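Local coordinates for protein aminoglycoside N(3)-acetyltransferase III (Serratia marcescens, PDB 7LAO) that acetylates the 3-amino group of 2-deoxystreptamine antibiotics such as gentamicin, kanamycin and tobramycin with acetyl-CoA, conferring resistance to them, at residues Ile24-Ser29 / Leu159-Pro164; Leu30-Pro35 / Gly244-Tyr249; Val168-Tyr173 / Gln254-Phe259. One frame throughout, in Å; residues are numbered along the deposited sequence.

Interaction 1. Residues Ile24-Ser29 / Leu159-Pro164; sequences IMVHAS and LLLGAP
Met-25 O accepts Leu-159 N at 2.8 Å, and from there two parallel strands run in step. His-27 sits between the two ends of the pairing: its N gives a nearly straight bond (169°) to Leu-159 O, and its O receives Leu-161 N at 2.9 Å. Ser-29 N closes the series on Leu-161 O, approaching tilted from the carbonyl plane.

On one face of the sheet the contact is aliphatic. Ile-24 CG2 lies against Leu-159 CB at 3.5 Å, Val-26 and Leu-159 stand side by side pointing the same way, and Val-26 CG1 reaches Leu-161 CD1 at 3.9 Å. On the other face the His-27 and Leu-160 side chains cross at a slant. With CG of His-27 anti to the carbonyl carbon (chi1 -50°), its CD2 comes to 3.5 Å from Leu-160 CD2, while Ala-163 CB sits 3.6 Å from His-27 O where the second strand has turned off through Gly-162.

Further out, Leu-47 of helix 40-51 covers Val-26 and Leu-159, and the loop residues Ser-167 and Thr-169 touch the His-27 side chain. Ser-29 OG caps Ala-32 N, starting helix 30-33 straight off the strand end. Backbone bonds join Ile-24 and Val-26 to Met-58, and Leu-160 to Tyr-249. This is the parallel centre of a mixed, helix-covered sheet, the core of the antibiotic N-acetyltransferase domain.

Interaction 2. Residues Leu30-Pro35 / Gly244-Tyr249; sequences LKAVGP and GRAPSY
Val-33 and Ala-246 meet where the one-turn helix 30-33, which directly follows strand 23-28, packs its C-terminal end on the first residues of strand 246-252 of the domain's mixed sheet, about 18 Å from the centre of the chain to the centre of the contact. The helix closes with Gly-34, whose N bonds back to Leu-30 O and whose positive phi turns the chain out toward Pro-35.

The apolar part centres on a single methyl. Ala-246 CB points into the helix end and lies 3.5 Å from Val-33 N, with Ala-32 CB at 3.7 Å and Val-33 CG2 at 3.8 Å. Val-33 CG2 gets there because it stands anti to its own carbonyl carbon, beside the backbone N, although the bond from CA to CB points away from the strand. Beyond it Val-33 packs on Leu-161 of strand 157-161.

Backbone polarity supplies one direct bond. Arg-245 N donates to Val-33 O at 2.8 Å, bent to 154° and coming in 35° off the carbonyl plane. Gly-244, with positive phi, brings the chain close to the same carbonyl. Its own N is held by Asp-12 OD2.

The charged end of Arg-245 is anchored mainly at the chain's N-terminus, where NH2 bonds to Gln-1 O. Its chain extends from CG to NE and crosses the Pro-35 ring at about a right angle, bringing NH1 to 4.0 Å from Pro-35 CG. A water lies between the parts: it is 2.7 Å from Val-33 O and also 2.7 Å from Pro-35 O, and it accepts a weak bond from Arg-245 NH1.

Interaction 3. Residues Val168-Tyr173 / Gln254-Phe259; sequences VTVLHY and QDIVSF
Val-170 faces helix 253-268 with both of its methyls, one for each of two successive residues. CG1 meets Ile-256 CG2 and CG2 meets Val-257 CG2, each pair 3.9 Å apart and each crossing at a slant. The division of labour follows from the torsion: Val-170 CG2 stands anti to the backbone N, while CG1 takes the crowded position between N and the carbonyl carbon (chi1 79°). Ile-256 CG2 occupies the equivalent site on its own residue, so two methyls tucked close to their backbones meet here.

Leu-171 works differently. Its CB leaves at an angle to the partner helix, but the end of the side chain comes nearer to that helix than the CB direction suggests. Leu-171 CD2 lands on the backbone, 3.5 Å from Ile-256 O, and CD1 touches Ile-256 CD1 more loosely at 4.2 Å.

At the far end of the segment the Tyr-173 and Val-257 side chains cross at about a right angle. Val-257 CG1 comes obliquely to the ring, 3.9 Å from Tyr-173 CD2 and scarcely farther from CE2. Val-257 is thus shared: CG1 goes to the tyrosine, and CG2 goes to Val-170. Val-257 CG2 also lies 3.7 Å from Val-170 O.

All five residues are buried. Phe-151 and Val-152 of helix 147-153 press on Val-170, and Val-225 and Ile-228 of helix 224-233 on Leu-171; Val-158 of strand 157-161 also touches Val-170, setting this helix pair against the central sheet.

Overall arrangement
Strand 157-161 ties the three contacts together. In interaction 1 it pairs with strand 23-28; on the other side, strand 157-161 and the Gly-162 that follows it meet strand 246-252 of interaction 2, Leu-160 N lying 2.8 Å from Tyr-249 O and Gly-162 N 3.0 Å from Pro-247 O. The centres of these two contacts are 9 Å apart. Interaction 3 follows each strand into its next helix: 157-161 leads to 170-177 and 246-252 to 253-268. It touches interaction 1 through the loop before helix 170-177, where Thr-169 OG1 comes within 3.0 Å of His-27 CE1, but stays about 7 Å from interaction 2 at the nearest atoms.

Interaction 1. Residues Ile24-Ser29 / Leu159-Pro164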
loop_
_atom_site.group_PDB
_atom_site.type_symbol
_atom_site.label_atom_id
_atom_site.label_comp_id
_atom_site.label_asym_id
_atom_site.label_seq_id
_atom_site.Cartn_x
_atom_site.Cartn_y
_atom_site.Cartn_z
ATOM N N ILE A 24 5.422 -7.311 7.225
ATOM C CA ILE A 24 5.089 -7.613 5.845
ATOM C C ILE A 24 3.991 -6.662 5.379
ATOM O O ILE A 24 2.913 -6.604 5.980
ATOM C CB ILE A 24 4.634 -9.079 5.717
ATOM C CG1 ILE A 24 5.760 -9.975 6.233
ATOM C CG2 ILE A 24 4.344 -9.430 4.230
ATOM C CD1 ILE A 24 6.993 -9.891 5.401
ATOM N N MET A 25 4.232 -5.964 4.294
ATOM C CA MET A 25 3.166 -5.272 3.587
ATOM C C MET A 25 2.762 -6.153 2.410
ATOM O O MET A 25 3.603 -6.477 1.555
ATOM C CB MET A 25 3.623 -3.904 3.094
ATOM C CG MET A 25 2.531 -3.112 2.357
ATOM S SD MET A 25 2.948 -1.294 2.266
ATOM C CE MET A 25 1.536 -0.697 1.312
ATOM N N VAL A 26 1.472 -6.515 2.349
ATOM C CA VAL A 26 0.978 -7.473 1.350
ATOM C C VAL A 26 0.180 -6.746 0.275
ATOM O O VAL A 26 -0.732 -5.970 0.587
ATOM C CB VAL A 26 0.097 -8.551 2.015
ATOM C CG1 VAL A 26 -0.275 -9.711 1.029
ATOM C CG2 VAL A 26 0.712 -9.075 3.305
ATOM N N HIS A 27 0.445 -7.078 -0.993
ATOM C CA HIS A 27 -0.451 -6.712 -2.089
ATOM C C HIS A 27 -0.867 -8.019 -2.740
ATOM O O HIS A 27 -0.008 -8.771 -3.185
ATOM C CB HIS A 27 0.234 -5.803 -3.124
ATOM C CG HIS A 27 0.946 -4.628 -2.520
ATOM N ND1 HIS A 27 0.310 -3.435 -2.239
ATOM C CD2 HIS A 27 2.232 -4.469 -2.125
ATOM C CE1 HIS A 27 1.173 -2.593 -1.700
ATOM N NE2 HIS A 27 2.345 -3.194 -1.616
ATOM N N ALA A 28 -2.156 -8.300 -2.785
ATOM C CA ALA A 28 -2.558 -9.618 -3.290
ATOM C C ALA A 28 -3.591 -9.515 -4.398
ATOM O O ALA A 28 -4.402 -8.584 -4.432
ATOM C CB ALA A 28 -3.141 -10.516 -2.190
ATOM N N SER A 29 -3.545 -10.487 -5.316
ATOM C CA SER A 29 -4.714 -10.862 -6.111
ATOM C C SER A 29 -5.154 -12.232 -5.612
ATOM O O SER A 29 -4.475 -13.242 -5.846
ATOM C CB SER A 29 -4.449 -10.913 -7.610
ATOM O OG SER A 29 -5.448 -11.768 -8.195
ATOM N N LEU A 159 5.433 -8.001 0.119
ATOM C CA LEU A 159 4.974 -9.297 -0.393
ATOM C C LEU A 159 3.961 -9.069 -1.502
ATOM O O LEU A 159 2.910 -8.475 -1.248
ATOM C CB LEU A 159 4.359 -10.091 0.762
ATOM C CG LEU A 159 3.656 -11.361 0.297
ATOM C CD1 LEU A 159 4.642 -12.309 -0.322
ATOM C CD2 LEU A 159 2.962 -11.999 1.459
ATOM N N LEU A 160 4.261 -9.532 -2.734
ATOM C CA LEU A 160 3.284 -9.524 -3.816
ATOM C C LEU A 160 2.780 -10.954 -3.968
ATOM O O LEU A 160 3.575 -11.864 -4.217
ATOM C CB LEU A 160 3.891 -9.019 -5.142
ATOM C CG LEU A 160 4.645 -7.667 -5.158
ATOM C CD1 LEU A 160 5.026 -7.249 -6.587
ATOM C CD2 LEU A 160 3.846 -6.538 -4.434
ATOM N N LEU A 161 1.469 -11.153 -3.793
ATOM C CA LEU A 161 0.836 -12.473 -3.958
ATOM C C LEU A 161 0.006 -12.417 -5.225
ATOM O O LEU A 161 -1.188 -12.125 -5.165
ATOM C CB LEU A 161 -0.059 -12.848 -2.786
ATOM C CG LEU A 161 0.623 -13.002 -1.428
ATOM C CD1 LEU A 161 -0.423 -13.345 -0.335
ATOM C CD2 LEU A 161 1.761 -14.044 -1.475
ATOM N N GLY A 162 0.643 -12.715 -6.363
ATOM C CA GLY A 162 0.035 -12.604 -7.685
ATOM C C GLY A 162 -0.241 -11.188 -8.144
ATOM O O GLY A 162 -0.836 -11.017 -9.196
ATOM N N ALA A 163 0.176 -10.130 -7.369
ATOM C CA ALA A 163 -0.075 -8.770 -7.834
ATOM C C ALA A 163 1.089 -8.324 -8.729
ATOM O O ALA A 163 2.198 -8.834 -8.594
ATOM C CB ALA A 163 -0.236 -7.811 -6.650
ATOM N N PRO A 164 0.865 -7.420 -9.673
ATOM C CA PRO A 164 1.946 -7.057 -10.602
ATOM C C PRO A 164 2.957 -6.119 -9.934
ATOM O O PRO A 164 2.721 -5.550 -8.859
ATOM C CB PRO A 164 1.210 -6.388 -11.765
ATOM C CG PRO A 164 -0.079 -5.866 -11.121
ATOM C CD PRO A 164 -0.430 -6.805 -10.025
#

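Interaction 2. Residues Leu30-Pro35 / Gly244-Tyr249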
loop_
_atom_site.group_PDB
_atom_site.type_symbol
_atom_site.label_atom_id
_atom_site.label_comp_id
_atom_site.label_asym_id
_atom_site.label_seq_id
_atom_site.Cartn_x
_atom_site.Cartn_y
_atom_site.Cartn_z
ATOM N N LEU A 30 -6.277 -12.263 -4.887
ATOM C CA LEU A 30 -6.736 -13.516 -4.315
ATOM C C LEU A 30 -7.234 -14.473 -5.365
ATOM O O LEU A 30 -7.371 -15.668 -5.068
ATOM C CB LEU A 30 -7.850 -13.263 -3.280
ATOM C CG LEU A 30 -7.239 -12.463 -2.130
ATOM C CD1 LEU A 30 -8.298 -11.886 -1.212
ATOM C CD2 LEU A 30 -6.268 -13.325 -1.345
ATOM N N LYS A 31 -7.537 -13.981 -6.570
ATOM C CA LYS A 31 -7.895 -14.902 -7.641
ATOM C C LYS A 31 -6.669 -15.640 -8.137
ATOM O O LYS A 31 -6.730 -16.851 -8.399
ATOM C CB LYS A 31 -8.591 -14.166 -8.777
ATOM C CG LYS A 31 -8.918 -15.059 -10.007
ATOM C CD LYS A 31 -10.060 -16.070 -9.724
ATOM C CE LYS A 31 -10.850 -16.482 -11.005
ATOM N NZ LYS A 31 -11.650 -17.724 -10.822
ATOM N N ALA A 32 -5.538 -14.926 -8.285
ATOM C CA ALA A 32 -4.292 -15.601 -8.636
ATOM C C ALA A 32 -3.920 -16.623 -7.564
ATOM O O ALA A 32 -3.468 -17.732 -7.878
ATOM C CB ALA A 32 -3.153 -14.565 -8.813
ATOM N N VAL A 33 -4.075 -16.254 -6.289
ATOM C CA VAL A 33 -3.774 -17.200 -5.219
ATOM C C VAL A 33 -4.653 -18.453 -5.338
ATOM O O VAL A 33 -4.203 -19.574 -5.056
ATOM C CB VAL A 33 -3.928 -16.495 -3.858
ATOM C CG1 VAL A 33 -3.899 -17.509 -2.727
ATOM C CG2 VAL A 33 -2.812 -15.476 -3.700
ATOM N N GLY A 34 -5.897 -18.284 -5.766
ATOM C CA GLY A 34 -6.786 -19.398 -6.046
ATOM C C GLY A 34 -7.499 -19.833 -4.787
ATOM O O GLY A 34 -7.284 -19.277 -3.689
ATOM N N PRO A 35 -8.356 -20.849 -4.916
ATOM C CA PRO A 35 -9.220 -21.243 -3.797
ATOM C C PRO A 35 -8.401 -21.717 -2.606
ATOM O O PRO A 35 -7.432 -22.466 -2.732
ATOM C CB PRO A 35 -10.104 -22.367 -4.394
ATOM C CG PRO A 35 -9.384 -22.810 -5.615
ATOM C CD PRO A 35 -8.634 -21.630 -6.137
ATOM N N GLY A 244 0.029 -20.558 -2.963
ATOM C CA GLY A 244 -1.269 -20.972 -3.463
ATOM C C GLY A 244 -1.062 -21.351 -4.919
ATOM O O GLY A 244 -0.269 -22.247 -5.200
ATOM N N ARG A 245 -1.693 -20.648 -5.855
ATOM C CA ARG A 245 -1.352 -20.780 -7.267
ATOM C C ARG A 245 -0.833 -19.466 -7.853
ATOM O O ARG A 245 -0.832 -19.300 -9.069
ATOM C CB ARG A 245 -2.565 -21.292 -8.042
ATOM C CG ARG A 245 -2.939 -22.662 -7.565
ATOM C CD ARG A 245 -4.332 -23.120 -8.037
ATOM N NE ARG A 245 -4.465 -24.540 -7.788
ATOM C CZ ARG A 245 -5.096 -25.111 -6.759
ATOM N NH1 ARG A 245 -5.695 -24.379 -5.831
ATOM N NH2 ARG A 245 -5.144 -26.437 -6.675
ATOM N N ALA A 246 -0.390 -18.504 -7.001
ATOM C CA ALA A 246 -0.023 -17.193 -7.527
ATOM C C ALA A 246 1.485 -17.040 -7.596
ATOM O O ALA A 246 2.147 -17.227 -6.562
ATOM C CB ALA A 246 -0.588 -16.063 -6.664
ATOM N N PRO A 247 2.055 -16.654 -8.752
ATOM C CA PRO A 247 3.456 -16.181 -8.772
ATOM C C PRO A 247 3.645 -15.030 -7.790
ATOM O O PRO A 247 2.863 -14.072 -7.770
ATOM C CB PRO A 247 3.660 -15.694 -10.205
ATOM C CG PRO A 247 2.279 -15.496 -10.753
ATOM C CD PRO A 247 1.421 -16.544 -10.078
ATOM N N SER A 248 4.683 -15.117 -6.981
ATOM C CA SER A 248 4.764 -14.192 -5.861
ATOM C C SER A 248 6.186 -13.673 -5.703
ATOM O O SER A 248 7.147 -14.314 -6.148
ATOM C CB SER A 248 4.253 -14.835 -4.561
ATOM O OG SER A 248 2.841 -15.055 -4.630
ATOM N N TYR A 249 6.297 -12.485 -5.093
ATOM C CA TYR A 249 7.583 -11.814 -4.868
ATOM C C TYR A 249 7.688 -11.391 -3.415
ATOM O O TYR A 249 6.690 -10.975 -2.797
ATOM C CB TYR A 249 7.746 -10.541 -5.689
ATOM C CG TYR A 249 7.768 -10.724 -7.181
ATOM C CD1 TYR A 249 6.593 -10.979 -7.894
ATOM C CD2 TYR A 249 8.980 -10.609 -7.889
ATOM C CE1 TYR A 249 6.619 -11.130 -9.280
ATOM C CE2 TYR A 249 9.003 -10.756 -9.261
ATOM C CZ TYR A 249 7.840 -11.010 -9.957
ATOM O OH TYR A 249 7.872 -11.166 -11.313
HETATM O O HOH W 1 -5.194 -21.941 -4.140
#

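Interaction 3. Residues Val168-Tyr173 / Gln254-Phe259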
loop_
_atom_site.group_PDB
_atom_site.type_symbol
_atom_site.label_atom_id
_atom_site.label_comp_id
_atom_site.label_asym_id
_atom_site.label_seq_id
_atom_site.Cartn_x
_atom_site.Cartn_y
_atom_site.Cartn_z
ATOM N N VAL A 168 3.805 -2.128 -6.146
ATOM C CA VAL A 168 4.769 -1.982 -5.036
ATOM C C VAL A 168 4.702 -0.578 -4.424
ATOM O O VAL A 168 5.512 0.317 -4.730
ATOM C CB VAL A 168 6.208 -2.345 -5.482
ATOM C CG1 VAL A 168 7.179 -2.226 -4.303
ATOM C CG2 VAL A 168 6.267 -3.769 -5.969
ATOM N N THR A 169 3.755 -0.395 -3.503
ATOM C CA THR A 169 3.421 0.945 -3.028
ATOM C C THR A 169 4.591 1.631 -2.336
ATOM O O THR A 169 4.724 2.865 -2.394
ATOM C CB THR A 169 2.231 0.849 -2.065
ATOM O OG1 THR A 169 1.141 0.228 -2.759
ATOM C CG2 THR A 169 1.815 2.225 -1.552
ATOM N N VAL A 170 5.464 0.871 -1.689
ATOM C CA VAL A 170 6.581 1.535 -1.011
ATOM C C VAL A 170 7.470 2.332 -1.967
ATOM O O VAL A 170 8.208 3.228 -1.519
ATOM C CB VAL A 170 7.375 0.467 -0.223
ATOM C CG1 VAL A 170 8.342 -0.377 -1.143
ATOM C CG2 VAL A 170 8.138 1.100 0.904
ATOM N N LEU A 171 7.437 2.038 -3.281
ATOM C CA LEU A 171 8.263 2.829 -4.182
ATOM C C LEU A 171 7.703 4.236 -4.367
ATOM O O LEU A 171 8.419 5.107 -4.861
ATOM C CB LEU A 171 8.451 2.125 -5.546
ATOM C CG LEU A 171 9.560 1.067 -5.474
ATOM C CD1 LEU A 171 9.583 0.127 -6.735
ATOM C CD2 LEU A 171 10.950 1.694 -5.281
ATOM N N HIS A 172 6.447 4.480 -4.014
ATOM C CA HIS A 172 5.991 5.867 -3.931
ATOM C C HIS A 172 6.740 6.649 -2.848
ATOM O O HIS A 172 6.905 7.867 -2.971
ATOM C CB HIS A 172 4.478 5.922 -3.673
ATOM C CG HIS A 172 3.661 5.491 -4.847
ATOM N ND1 HIS A 172 3.796 6.071 -6.094
ATOM C CD2 HIS A 172 2.733 4.504 -4.981
ATOM C CE1 HIS A 172 2.962 5.483 -6.939
ATOM N NE2 HIS A 172 2.304 4.533 -6.285
ATOM N N TYR A 173 7.187 5.986 -1.773
ATOM C CA TYR A 173 7.997 6.690 -0.782
ATOM C C TYR A 173 9.361 7.087 -1.368
ATOM O O TYR A 173 9.833 8.216 -1.162
ATOM C CB TYR A 173 8.137 5.810 0.455
ATOM C CG TYR A 173 9.117 6.326 1.445
ATOM C CD1 TYR A 173 8.838 7.487 2.213
ATOM C CD2 TYR A 173 10.343 5.681 1.624
ATOM C CE1 TYR A 173 9.790 7.991 3.126
ATOM C CE2 TYR A 173 11.270 6.155 2.540
ATOM C CZ TYR A 173 10.986 7.298 3.277
ATOM O OH TYR A 173 11.936 7.716 4.137
ATOM N N GLN A 254 13.805 -1.603 2.590
ATOM C CA GLN A 254 14.884 -0.599 2.624
ATOM C C GLN A 254 15.716 -0.657 1.346
ATOM O O GLN A 254 16.155 0.371 0.814
ATOM C CB GLN A 254 15.749 -0.805 3.871
ATOM C CG GLN A 254 14.995 -0.419 5.180
ATOM C CD GLN A 254 15.741 -0.626 6.541
ATOM O OE1 GLN A 254 16.647 -1.447 6.686
ATOM N NE2 GLN A 254 15.292 0.112 7.552
ATOM N N ASP A 255 15.948 -1.862 0.854
ATOM C CA ASP A 255 16.846 -2.056 -0.282
ATOM C C ASP A 255 16.205 -1.601 -1.587
ATOM O O ASP A 255 16.836 -0.884 -2.373
ATOM C CB ASP A 255 17.264 -3.513 -0.360
ATOM C CG ASP A 255 18.579 -3.678 -1.152
ATOM O OD1 ASP A 255 18.562 -4.337 -2.170
ATOM O OD2 ASP A 255 19.590 -3.089 -0.779
ATOM N N ILE A 256 14.922 -1.889 -1.782
ATOM C CA ILE A 256 14.308 -1.474 -3.034
ATOM C C ILE A 256 14.048 0.018 -3.049
ATOM O O ILE A 256 14.077 0.654 -4.122
ATOM C CB ILE A 256 13.032 -2.277 -3.317
ATOM C CG1 ILE A 256 12.742 -2.221 -4.815
ATOM C CG2 ILE A 256 11.815 -1.767 -2.394
ATOM C CD1 ILE A 256 11.675 -3.209 -5.235
ATOM N N VAL A 257 13.814 0.622 -1.875
ATOM C CA VAL A 257 13.680 2.061 -1.815
ATOM C C VAL A 257 15.031 2.712 -2.102
ATOM O O VAL A 257 15.121 3.693 -2.844
ATOM C CB VAL A 257 13.103 2.468 -0.441
ATOM C CG1 VAL A 257 13.374 3.957 -0.128
ATOM C CG2 VAL A 257 11.616 2.186 -0.442
ATOM N N SER A 258 16.101 2.192 -1.505
ATOM C CA SER A 258 17.435 2.768 -1.755
ATOM C C SER A 258 17.813 2.636 -3.238
ATOM O O SER A 258 18.277 3.593 -3.874
ATOM C CB SER A 258 18.452 2.053 -0.879
ATOM O OG SER A 258 19.745 2.545 -1.152
ATOM N N PHE A 259 17.518 1.462 -3.822
ATOM C CA PHE A 259 17.715 1.289 -5.253
ATOM C C PHE A 259 16.919 2.318 -6.031
ATOM O O PHE A 259 17.422 2.928 -6.973
ATOM C CB PHE A 259 17.289 -0.116 -5.691
ATOM C CG PHE A 259 17.396 -0.310 -7.177
ATOM C CD1 PHE A 259 16.332 -0.037 -8.034
ATOM C CD2 PHE A 259 18.623 -0.697 -7.734
ATOM C CE1 PHE A 259 16.526 -0.219 -9.467
ATOM C CE2 PHE A 259 18.758 -0.885 -9.104
ATOM C CZ PHE A 259 17.719 -0.633 -9.943
#